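Local coordinates for hypothetical protein (Bacteroides uniformis ATCC 8492, PDB 4QRL) that is of unknown function but folds as a lipocalin-like beta barrel, a shape that in calycin relatives often holds small apolar ligands, at residues 11-16 / 33-38; 40-45 / 81-86; 65-70 / 90-95. All coordinates share one frame; numbering follows the deposited sequence.

Interaction 1 of 3, residues 11-16 / 33-38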
loop_
_atom_site.group_PDB
_atom_site.type_symbol
_atom_site.label_atom_id
_atom_site.label_comp_id
_atom_site.label_asym_id
_atom_site.label_seq_id
_atom_site.Cartn_x
_atom_site.Cartn_y
_atom_site.Cartn_z
ATOM N N GLY A 11 -5.630 10.547 3.647
ATOM C CA GLY A 11 -4.516 10.701 4.579
ATOM C C GLY A 11 -3.450 9.634 4.490
ATOM O O GLY A 11 -3.383 8.877 3.519
ATOM N N LYS A 12 -2.653 9.519 5.577
ATOM C CA LYS A 12 -1.506 8.631 5.650
ATOM C C LYS A 12 -1.810 7.449 6.530
ATOM O O LYS A 12 -2.473 7.585 7.560
ATOM C CB LYS A 12 -0.273 9.404 6.154
ATOM C CG LYS A 12 1.024 8.585 6.053
ATOM C CD LYS A 12 2.222 9.419 6.526
ATOM C CE LYS A 12 3.032 9.968 5.387
ATOM N NZ LYS A 12 2.307 11.010 4.624
ATOM N N TRP A 13 -1.293 6.314 6.119
ATOM C CA TRP A 13 -1.536 5.032 6.734
ATOM C C TRP A 13 -0.261 4.263 6.948
ATOM O O TRP A 13 0.509 4.067 5.994
ATOM C CB TRP A 13 -2.447 4.220 5.790
ATOM C CG TRP A 13 -3.827 4.757 5.637
ATOM C CD1 TRP A 13 -4.305 5.523 4.615
ATOM C CD2 TRP A 13 -4.954 4.421 6.453
ATOM N NE1 TRP A 13 -5.646 5.797 4.818
ATOM C CE2 TRP A 13 -6.069 5.129 5.946
ATOM C CE3 TRP A 13 -5.115 3.644 7.613
ATOM C CZ2 TRP A 13 -7.343 5.007 6.510
ATOM C CZ3 TRP A 13 -6.359 3.628 8.246
ATOM C CH2 TRP A 13 -7.452 4.306 7.700
ATOM N N GLN A 14 -0.037 3.815 8.178
ATOM C CA GLN A 14 1.147 2.984 8.448
ATOM C C GLN A 14 0.792 1.541 8.193
ATOM O O GLN A 14 -0.137 1.041 8.813
ATOM C CB GLN A 14 1.618 3.144 9.902
ATOM C CG GLN A 14 2.811 2.205 10.213
ATOM C CD GLN A 14 3.278 2.247 11.635
ATOM O OE1 GLN A 14 2.496 2.440 12.559
ATOM N NE2 GLN A 14 4.572 2.012 11.841
ATOM N N LEU A 15 1.547 0.861 7.311
ATOM C CA LEU A 15 1.317 -0.567 7.067
ATOM C C LEU A 15 1.982 -1.299 8.235
ATOM O O LEU A 15 3.208 -1.293 8.372
ATOM C CB LEU A 15 1.866 -1.011 5.692
ATOM C CG LEU A 15 1.221 -2.274 5.042
ATOM C CD1 LEU A 15 1.586 -2.369 3.551
ATOM C CD2 LEU A 15 1.667 -3.558 5.735
ATOM N N ARG A 16 1.161 -1.824 9.127
ATOM C CA ARG A 16 1.614 -2.476 10.356
ATOM C C ARG A 16 1.992 -3.913 10.191
ATOM O O ARG A 16 2.829 -4.428 10.950
ATOM C CB ARG A 16 0.466 -2.445 11.405
ATOM C CG ARG A 16 0.082 -1.083 11.884
ATOM C CD ARG A 16 -1.044 -1.228 12.882
ATOM N NE ARG A 16 -0.602 -1.832 14.135
ATOM C CZ ARG A 16 -1.358 -1.925 15.223
ATOM N NH1 ARG A 16 -2.602 -1.456 15.221
ATOM N NH2 ARG A 16 -0.880 -2.491 16.321
ATOM N N TYR A 33 1.388 4.369 3.368
ATOM C CA TYR A 33 0.621 4.666 2.133
ATOM C C TYR A 33 -0.132 5.955 2.331
ATOM O O TYR A 33 -0.624 6.219 3.419
ATOM C CB TYR A 33 -0.397 3.555 1.787
ATOM C CG TYR A 33 0.103 2.281 1.144
ATOM C CD1 TYR A 33 1.453 1.934 1.182
ATOM C CD2 TYR A 33 -0.790 1.359 0.597
ATOM C CE1 TYR A 33 1.909 0.752 0.603
ATOM C CE2 TYR A 33 -0.346 0.153 0.064
ATOM C CZ TYR A 33 1.001 -0.148 0.074
ATOM O OH TYR A 33 1.441 -1.323 -0.493
ATOM N N ASN A 34 -0.272 6.747 1.273
ATOM C CA ASN A 34 -0.972 8.008 1.379
ATOM C C ASN A 34 -1.952 8.124 0.230
ATOM O O ASN A 34 -1.615 7.793 -0.926
ATOM C CB ASN A 34 0.062 9.141 1.352
ATOM C CG ASN A 34 -0.500 10.471 1.694
ATOM O OD1 ASN A 34 -0.912 11.250 0.825
ATOM N ND2 ASN A 34 -0.526 10.751 2.975
ATOM N N PHE A 35 -3.187 8.499 0.562
ATOM C CA PHE A 35 -4.279 8.655 -0.400
ATOM C C PHE A 35 -4.774 10.091 -0.360
ATOM O O PHE A 35 -5.235 10.551 0.689
ATOM C CB PHE A 35 -5.433 7.674 -0.078
ATOM C CG PHE A 35 -5.031 6.218 -0.023
ATOM C CD1 PHE A 35 -5.041 5.430 -1.169
ATOM C CD2 PHE A 35 -4.705 5.613 1.193
ATOM C CE1 PHE A 35 -4.660 4.080 -1.116
ATOM C CE2 PHE A 35 -4.286 4.274 1.241
ATOM C CZ PHE A 35 -4.333 3.495 0.106
ATOM N N GLN A 36 -4.704 10.809 -1.494
ATOM C CA GLN A 36 -5.226 12.174 -1.484
ATOM C C GLN A 36 -5.931 12.498 -2.801
ATOM O O GLN A 36 -5.258 12.812 -3.780
ATOM C CB GLN A 36 -4.120 13.215 -1.201
ATOM C CG GLN A 36 -3.568 13.243 0.246
ATOM C CD GLN A 36 -4.526 13.752 1.313
ATOM O OE1 GLN A 36 -5.580 14.334 1.036
ATOM N NE2 GLN A 36 -4.148 13.580 2.574
ATOM N N LYS A 37 -7.276 12.388 -2.811
ATOM C CA LYS A 37 -8.173 12.688 -3.948
ATOM C C LYS A 37 -7.620 12.104 -5.268
ATOM O O LYS A 37 -7.393 12.848 -6.233
ATOM C CB LYS A 37 -8.404 14.208 -4.078
ATOM C CG LYS A 37 -8.884 14.855 -2.774
ATOM C CD LYS A 37 -9.322 16.307 -2.954
ATOM C CE LYS A 37 -10.053 16.834 -1.734
ATOM N NZ LYS A 37 -11.159 15.925 -1.297
ATOM N N GLY A 38 -7.386 10.790 -5.278
ATOM C CA GLY A 38 -6.871 10.092 -6.456
ATOM C C GLY A 38 -5.372 9.913 -6.494
ATOM O O GLY A 38 -4.891 8.976 -7.128
#

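Interaction 2 of 3, residues 40-45 / 81-86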
loop_
_atom_site.group_PDB
_atom_site.type_symbol
_atom_site.label_atom_id
_atom_site.label_comp_id
_atom_site.label_asym_id
_atom_site.label_seq_id
_atom_site.Cartn_x
_atom_site.Cartn_y
_atom_site.Cartn_z
ATOM N N PHE A 40 -1.835 8.755 -5.117
ATOM C CA PHE A 40 -1.270 7.754 -4.243
ATOM C C PHE A 40 0.216 7.974 -4.116
ATOM O O PHE A 40 0.902 8.286 -5.101
ATOM C CB PHE A 40 -1.521 6.326 -4.798
ATOM C CG PHE A 40 -0.868 5.254 -3.957
ATOM C CD1 PHE A 40 -1.477 4.789 -2.789
ATOM C CD2 PHE A 40 0.353 4.688 -4.342
ATOM C CE1 PHE A 40 -0.893 3.759 -2.041
ATOM C CE2 PHE A 40 0.953 3.691 -3.571
ATOM C CZ PHE A 40 0.322 3.218 -2.433
ATOM N N SER A 41 0.722 7.754 -2.921
ATOM C CA SER A 41 2.139 7.776 -2.690
ATOM C C SER A 41 2.443 6.826 -1.542
ATOM O O SER A 41 1.586 6.577 -0.695
ATOM C CB SER A 41 2.664 9.193 -2.448
ATOM O OG SER A 41 2.089 9.852 -1.336
ATOM N N ALA A 42 3.624 6.216 -1.586
ATOM C CA ALA A 42 4.092 5.309 -0.521
ATOM C C ALA A 42 5.495 5.698 -0.126
ATOM O O ALA A 42 6.369 5.823 -0.986
ATOM C CB ALA A 42 4.041 3.856 -0.962
ATOM N N ILE A 43 5.687 5.974 1.158
ATOM C CA ILE A 43 6.990 6.307 1.708
ATOM C C ILE A 43 7.526 5.027 2.313
ATOM O O ILE A 43 6.856 4.405 3.133
ATOM C CB ILE A 43 6.918 7.459 2.751
ATOM C CG1 ILE A 43 6.519 8.806 2.123
ATOM C CG2 ILE A 43 8.227 7.568 3.541
ATOM C CD1 ILE A 43 6.053 9.892 3.162
ATOM N N CYS A 44 8.732 4.651 1.909
ATOM C CA CYS A 44 9.406 3.478 2.418
ATOM C C CYS A 44 10.724 3.889 3.057
ATOM O O CYS A 44 11.560 4.523 2.409
ATOM C CB CYS A 44 9.604 2.468 1.302
ATOM S SG CYS A 44 8.061 1.970 0.516
ATOM N N LEU A 45 10.888 3.536 4.336
ATOM C CA LEU A 45 12.062 3.861 5.137
ATOM C C LEU A 45 13.092 2.762 4.990
ATOM O O LEU A 45 12.859 1.618 5.387
ATOM C CB LEU A 45 11.686 4.090 6.617
ATOM C CG LEU A 45 10.606 5.150 6.883
ATOM C CD1 LEU A 45 10.217 5.152 8.352
ATOM C CD2 LEU A 45 11.074 6.547 6.463
ATOM N N THR A 81 11.205 -4.673 -3.726
ATOM C CA THR A 81 11.316 -4.795 -2.286
ATOM C C THR A 81 9.971 -4.470 -1.649
ATOM O O THR A 81 9.570 -5.110 -0.668
ATOM C CB THR A 81 12.424 -3.854 -1.767
ATOM O OG1 THR A 81 13.627 -4.159 -2.451
ATOM C CG2 THR A 81 12.645 -3.956 -0.275
ATOM N N TYR A 82 9.279 -3.466 -2.202
ATOM C CA TYR A 82 8.068 -2.961 -1.562
ATOM C C TYR A 82 6.794 -3.194 -2.329
ATOM O O TYR A 82 5.724 -3.155 -1.713
ATOM C CB TYR A 82 8.238 -1.471 -1.282
ATOM C CG TYR A 82 9.381 -1.187 -0.326
ATOM C CD1 TYR A 82 9.275 -1.496 1.029
ATOM C CD2 TYR A 82 10.571 -0.632 -0.779
ATOM C CE1 TYR A 82 10.323 -1.245 1.911
ATOM C CE2 TYR A 82 11.631 -0.388 0.091
ATOM C CZ TYR A 82 11.495 -0.685 1.437
ATOM O OH TYR A 82 12.525 -0.450 2.294
ATOM N N PHE A 83 6.881 -3.408 -3.652
ATOM C CA PHE A 83 5.708 -3.601 -4.489
ATOM C C PHE A 83 5.893 -4.805 -5.400
ATOM O O PHE A 83 5.382 -5.887 -5.073
ATOM C CB PHE A 83 5.393 -2.300 -5.266
ATOM C CG PHE A 83 4.970 -1.177 -4.344
ATOM C CD1 PHE A 83 3.650 -1.072 -3.909
ATOM C CD2 PHE A 83 5.901 -0.255 -3.865
ATOM C CE1 PHE A 83 3.261 -0.053 -3.030
ATOM C CE2 PHE A 83 5.521 0.733 -2.959
ATOM C CZ PHE A 83 4.207 0.824 -2.544
ATOM N N GLY A 84 6.616 -4.637 -6.512
ATOM C CA GLY A 84 6.841 -5.740 -7.445
ATOM C C GLY A 84 5.601 -6.113 -8.236
ATOM O O GLY A 84 5.530 -7.202 -8.798
ATOM N N TRP A 85 4.599 -5.203 -8.291
ATOM C CA TRP A 85 3.351 -5.471 -9.006
ATOM C C TRP A 85 3.561 -5.520 -10.496
ATOM O O TRP A 85 4.269 -4.656 -11.025
ATOM C CB TRP A 85 2.285 -4.407 -8.695
ATOM C CG TRP A 85 1.933 -4.226 -7.252
ATOM C CD1 TRP A 85 2.052 -5.137 -6.243
ATOM C CD2 TRP A 85 1.319 -3.067 -6.676
ATOM N NE1 TRP A 85 1.615 -4.590 -5.061
ATOM C CE2 TRP A 85 1.128 -3.332 -5.301
ATOM C CE3 TRP A 85 0.921 -1.816 -7.191
ATOM C CZ2 TRP A 85 0.523 -2.419 -4.444
ATOM C CZ3 TRP A 85 0.316 -0.912 -6.334
ATOM C CH2 TRP A 85 0.141 -1.208 -4.974
ATOM N N PRO A 86 2.925 -6.489 -11.205
ATOM C CA PRO A 86 3.035 -6.501 -12.666
ATOM C C PRO A 86 2.396 -5.238 -13.252
ATOM O O PRO A 86 1.325 -4.820 -12.792
ATOM C CB PRO A 86 2.284 -7.771 -13.071
ATOM C CG PRO A 86 1.328 -8.027 -11.973
ATOM C CD PRO A 86 2.019 -7.550 -10.722
#

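Interaction 3 of 3, residues 65-70 / 90-95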
loop_
_atom_site.group_PDB
_atom_site.type_symbol
_atom_site.label_atom_id
_atom_site.label_comp_id
_atom_site.label_asym_id
_atom_site.label_seq_id
_atom_site.Cartn_x
_atom_site.Cartn_y
_atom_site.Cartn_z
ATOM N N ILE A 65 -10.153 -1.325 -4.537
ATOM C CA ILE A 65 -9.286 -0.168 -4.783
ATOM C C ILE A 65 -8.216 -0.595 -5.765
ATOM O O ILE A 65 -7.498 -1.566 -5.524
ATOM C CB ILE A 65 -8.702 0.476 -3.495
ATOM C CG1 ILE A 65 -7.805 1.684 -3.823
ATOM C CG2 ILE A 65 -7.989 -0.545 -2.593
ATOM C CD1 ILE A 65 -7.436 2.534 -2.603
ATOM N N SER A 66 -8.120 0.116 -6.873
ATOM C CA SER A 66 -7.106 -0.182 -7.885
ATOM C C SER A 66 -6.003 0.869 -7.795
ATOM O O SER A 66 -6.269 2.068 -7.957
ATOM C CB SER A 66 -7.717 -0.207 -9.284
ATOM O OG SER A 66 -8.671 -1.241 -9.431
ATOM N N ILE A 67 -4.789 0.432 -7.501
ATOM C CA ILE A 67 -3.642 1.340 -7.381
ATOM C C ILE A 67 -2.747 1.123 -8.593
ATOM O O ILE A 67 -2.520 -0.023 -9.017
ATOM C CB ILE A 67 -2.878 1.133 -6.039
ATOM C CG1 ILE A 67 -3.829 1.223 -4.829
ATOM C CG2 ILE A 67 -1.698 2.124 -5.901
ATOM C CD1 ILE A 67 -3.167 0.815 -3.416
ATOM N N ILE A 68 -2.317 2.225 -9.212
ATOM C CA ILE A 68 -1.440 2.131 -10.387
ATOM C C ILE A 68 -0.268 3.089 -10.168
ATOM O O ILE A 68 -0.461 4.295 -9.960
ATOM C CB ILE A 68 -2.143 2.334 -11.756
ATOM C CG1 ILE A 68 -1.080 2.296 -12.908
ATOM C CG2 ILE A 68 -2.986 3.632 -11.759
ATOM C CD1 ILE A 68 -1.581 2.248 -14.316
ATOM N N LEU A 69 0.940 2.529 -10.170
ATOM C CA LEU A 69 2.129 3.326 -9.959
ATOM C C LEU A 69 2.672 3.823 -11.278
ATOM O O LEU A 69 2.524 3.166 -12.323
ATOM C CB LEU A 69 3.201 2.506 -9.223
ATOM C CG LEU A 69 2.814 2.033 -7.809
ATOM C CD1 LEU A 69 3.869 1.157 -7.238
ATOM C CD2 LEU A 69 2.560 3.205 -6.864
ATOM N N LEU A 70 3.341 4.983 -11.219
ATOM C CA LEU A 70 3.977 5.598 -12.383
ATOM C C LEU A 70 5.132 4.743 -12.866
ATOM O O LEU A 70 5.802 4.089 -12.042
ATOM C CB LEU A 70 4.509 7.000 -12.008
ATOM C CG LEU A 70 3.510 8.061 -11.576
ATOM C CD1 LEU A 70 4.263 9.278 -11.001
ATOM C CD2 LEU A 70 2.693 8.521 -12.758
ATOM N N CYS A 90 -2.223 -3.023 -9.077
ATOM C CA CYS A 90 -2.837 -4.015 -8.196
ATOM C C CYS A 90 -4.223 -3.551 -7.751
ATOM O O CYS A 90 -4.376 -2.434 -7.243
ATOM C CB CYS A 90 -1.961 -4.345 -6.989
ATOM S SG CYS A 90 -2.607 -5.700 -5.962
ATOM N N THR A 91 -5.206 -4.453 -7.880
ATOM C CA THR A 91 -6.556 -4.216 -7.406
ATOM C C THR A 91 -6.750 -5.002 -6.123
ATOM O O THR A 91 -6.659 -6.222 -6.107
ATOM C CB THR A 91 -7.609 -4.549 -8.453
ATOM O OG1 THR A 91 -7.415 -3.650 -9.542
ATOM C CG2 THR A 91 -9.054 -4.397 -7.881
ATOM N N PHE A 92 -7.026 -4.297 -5.064
ATOM C CA PHE A 92 -7.237 -4.875 -3.736
ATOM C C PHE A 92 -8.687 -4.871 -3.340
ATOM O O PHE A 92 -9.422 -3.958 -3.718
ATOM C CB PHE A 92 -6.482 -4.028 -2.680
ATOM C CG PHE A 92 -4.977 -4.019 -2.776
ATOM C CD1 PHE A 92 -4.319 -3.105 -3.588
ATOM C CD2 PHE A 92 -4.211 -4.918 -2.036
ATOM C CE1 PHE A 92 -2.918 -3.083 -3.652
ATOM C CE2 PHE A 92 -2.822 -4.875 -2.078
ATOM C CZ PHE A 92 -2.180 -3.978 -2.897
ATOM N N LYS A 93 -9.089 -5.854 -2.524
ATOM C CA LYS A 93 -10.385 -5.855 -1.868
ATOM C C LYS A 93 -10.227 -5.061 -0.583
ATOM O O LYS A 93 -9.269 -5.290 0.148
ATOM C CB LYS A 93 -10.881 -7.288 -1.574
ATOM C CG LYS A 93 -12.219 -7.309 -0.816
ATOM C CD LYS A 93 -13.135 -8.444 -1.243
ATOM C CE LYS A 93 -14.229 -8.684 -0.236
ATOM N NZ LYS A 93 -13.740 -9.474 0.923
ATOM N N VAL A 94 -11.135 -4.120 -0.319
ATOM C CA VAL A 94 -11.150 -3.361 0.918
ATOM C C VAL A 94 -11.997 -4.171 1.900
ATOM O O VAL A 94 -13.246 -4.172 1.849
ATOM C CB VAL A 94 -11.640 -1.900 0.752
ATOM C CG1 VAL A 94 -11.652 -1.169 2.099
ATOM C CG2 VAL A 94 -10.766 -1.154 -0.248
ATOM N N GLU A 95 -11.308 -4.905 2.760
ATOM C CA GLU A 95 -11.957 -5.763 3.757
ATOM C C GLU A 95 -12.457 -4.941 4.915
ATOM O O GLU A 95 -13.444 -5.296 5.574
ATOM C CB GLU A 95 -10.977 -6.843 4.242
ATOM C CG GLU A 95 -10.679 -7.895 3.177
ATOM C CD GLU A 95 -10.073 -9.177 3.702
ATOM O OE1 GLU A 95 -9.506 -9.175 4.817
ATOM O OE2 GLU A 95 -10.147 -10.190 2.976
#

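Interaction 1 of 3, residues 11-16 / 33-38
Trp13 and Phe35 set the character of this strand pair: their side chains cross at about a right angle on the face of the sheet they share with Tyr33. The five-membered ring of Trp13 and the ring of Phe35 meet obliquely, planes at 71°. Trp13 CD1 comes to the edge of the phenyl ring, close to its plane, and lies 3.4 Å from Phe35 CD2. Both residues have CG anti to the carbonyl carbon, so the inclination of the rings comes from the crossing of the side chains. The indole NE1 hydrogen-bonds Leu9 O, which helps hold the ring in this rotation. Further along, Leu15 and Tyr33 run side by side, pointing the same way, with Leu15 CD1 4.2 Å from Tyr33 CZ.

Beneath them the antiparallel backbones are laced by two hydrogen-bonded pairs. Gly11 and Phe35 exchange nearly straight bonds, Gly11 N to Phe35 O and Phe35 N to Gly11 O both at 3.0 Å; at the backbone angles of Gly11 (phi 116°) a CB would jam against the preceding carbonyl O, so the position calls for glycine. Trp13 N to Tyr33 O is shorter, 2.8 Å, but more bent, at 144°. Between these pairs Lys12 and Asn34 project from the reverse face.

The contact belongs to the hairpin of strands 11-19 and 25-36. Backbone hydrogen bonds such as Gln14 with Arg114 join strand 11-19 to strand 109-115 and close the barrel; Phe113 packs on Trp13, Leu15 and Tyr33. Strand 39-45 continues the sheet beyond 25-36.

Interaction 2 of 3, residues 40-45 / 81-86
The helix ends at Tyr82, the backbone unwinds from Phe83, and the chain passes strand 40-45 without pairing to it, the closest CA atoms, those of Cys44 and Tyr82, being 7.7 Å apart. Side chains therefore make the contact. Cys44 lies over one face of the Tyr82 ring: its CB sits 3.6 Å from the ring centroid and only 8° off the normal, a CH-pi contact. Its SG, anti to the carbonyl carbon (chi1 -58°), is carried toward the inner end of the ring, 3.5 Å from Tyr82 CG, and makes a sulfur-aromatic contact over the same face. Thr81 CG2 covers the opposite face near the rim, so the tyrosine is sandwiched between strand and helix.

Phe83 reaches the strand with the far end of its ring. Ala42 CB stands at that edge, near the ring plane, at 3.4 Å from Phe83 CZ. A little further on, Phe83 CE1 comes to the edge of the Phe40 ring, 4.4 Å from Phe40 CE2. On that same side of its ring, Phe83 CD1 lies 3.4 Å above the plane of the Trp85 indole, toward the rim.

The end of helix 79-82 and the turn after it thus pack their aromatic side chains on the inward-facing residues of strand 39-45 in the lipocalin-like barrel. Around them, Phe54 of strand 51-61 meets Phe83 edge-to-face and also touches Tyr82 and Cys44. Phe83 packs on Leu69 and Trp85 on Ile67, both of strand 64-69, and Tyr82 leans on Val31 of strand 25-36. Segment 81-86 therefore lies against side chains from four consecutive barrel strands.

Interaction 3 of 3, residues 65-70 / 90-95
Ile67, Ile65 and Phe92 form the apolar centre, all on the same face of the sheet as Cys90. The outer methyl of Ile67, CD1, is carried by a CG1 anti to the carbonyl carbon (chi1 -53°) and meets Phe92 CE1 at 3.9 Å, the two side chains crossing obliquely. Ile65 turns CG1 anti to its backbone N, so its other branch faces the partner strand: CG2 lies 3.8 Å from Phe92 CB and 3.7 Å from Val94 CG2. Within its own strand Cys90 lays its SG 3.5 Å above one face of the Phe92 ring, toward the rim.

The strands, 64-69 and 89-97, are antiparallel neighbours in the eight-stranded barrel of this lipocalin-like fold; the isoleucines and Phe92 belong to its buried inner side, where Ile65 also touches Leu104, Tyr58 and Leu60. Two hydrogen-bonded pairs join the backbones. Ile65 and Phe92 trade bonds of 2.9 Å (Ile65 N to Phe92 O) and 2.8 Å (Phe92 N to Ile65 O), and Ile67 and Cys90 do the same, although Ile67 N sits above the plane of the Cys90 carbonyl.

Between those pairs, on the reverse face, Ser66 and Thr91 oppose each other. Both hydroxyls stand anti to their carbonyl carbons, with chi1 -64° in each, and the two, Ser66 OG and Thr91 OG1, share a hydrogen bond of 2.7 Å.

From the N terminus, interaction 1 comes first, closing the hairpin of strands 11-19 and 25-36 before either other contact opens. Interaction 2 starts on the next strand, 39-45, and closes after helix 79-82; interaction 3 opens within that loop at 65-70 and closes beyond it at 90-95, so the two cross. Interaction 1 and interaction 2 lie on adjacent strands of the barrel, 25-36 and 39-45, where Asn34 N probably hydrogen-bonds Ser41 O, and the Tyr33 and Phe40 rings pack together. Interaction 3 meets interaction 1 across the barrel interior through Phe35 and Ile65, and meets interaction 2 through Trp85 on Phe92 and Cys90. One apolar core thereby joins the first hairpin, the middle strands and the post-helix segment.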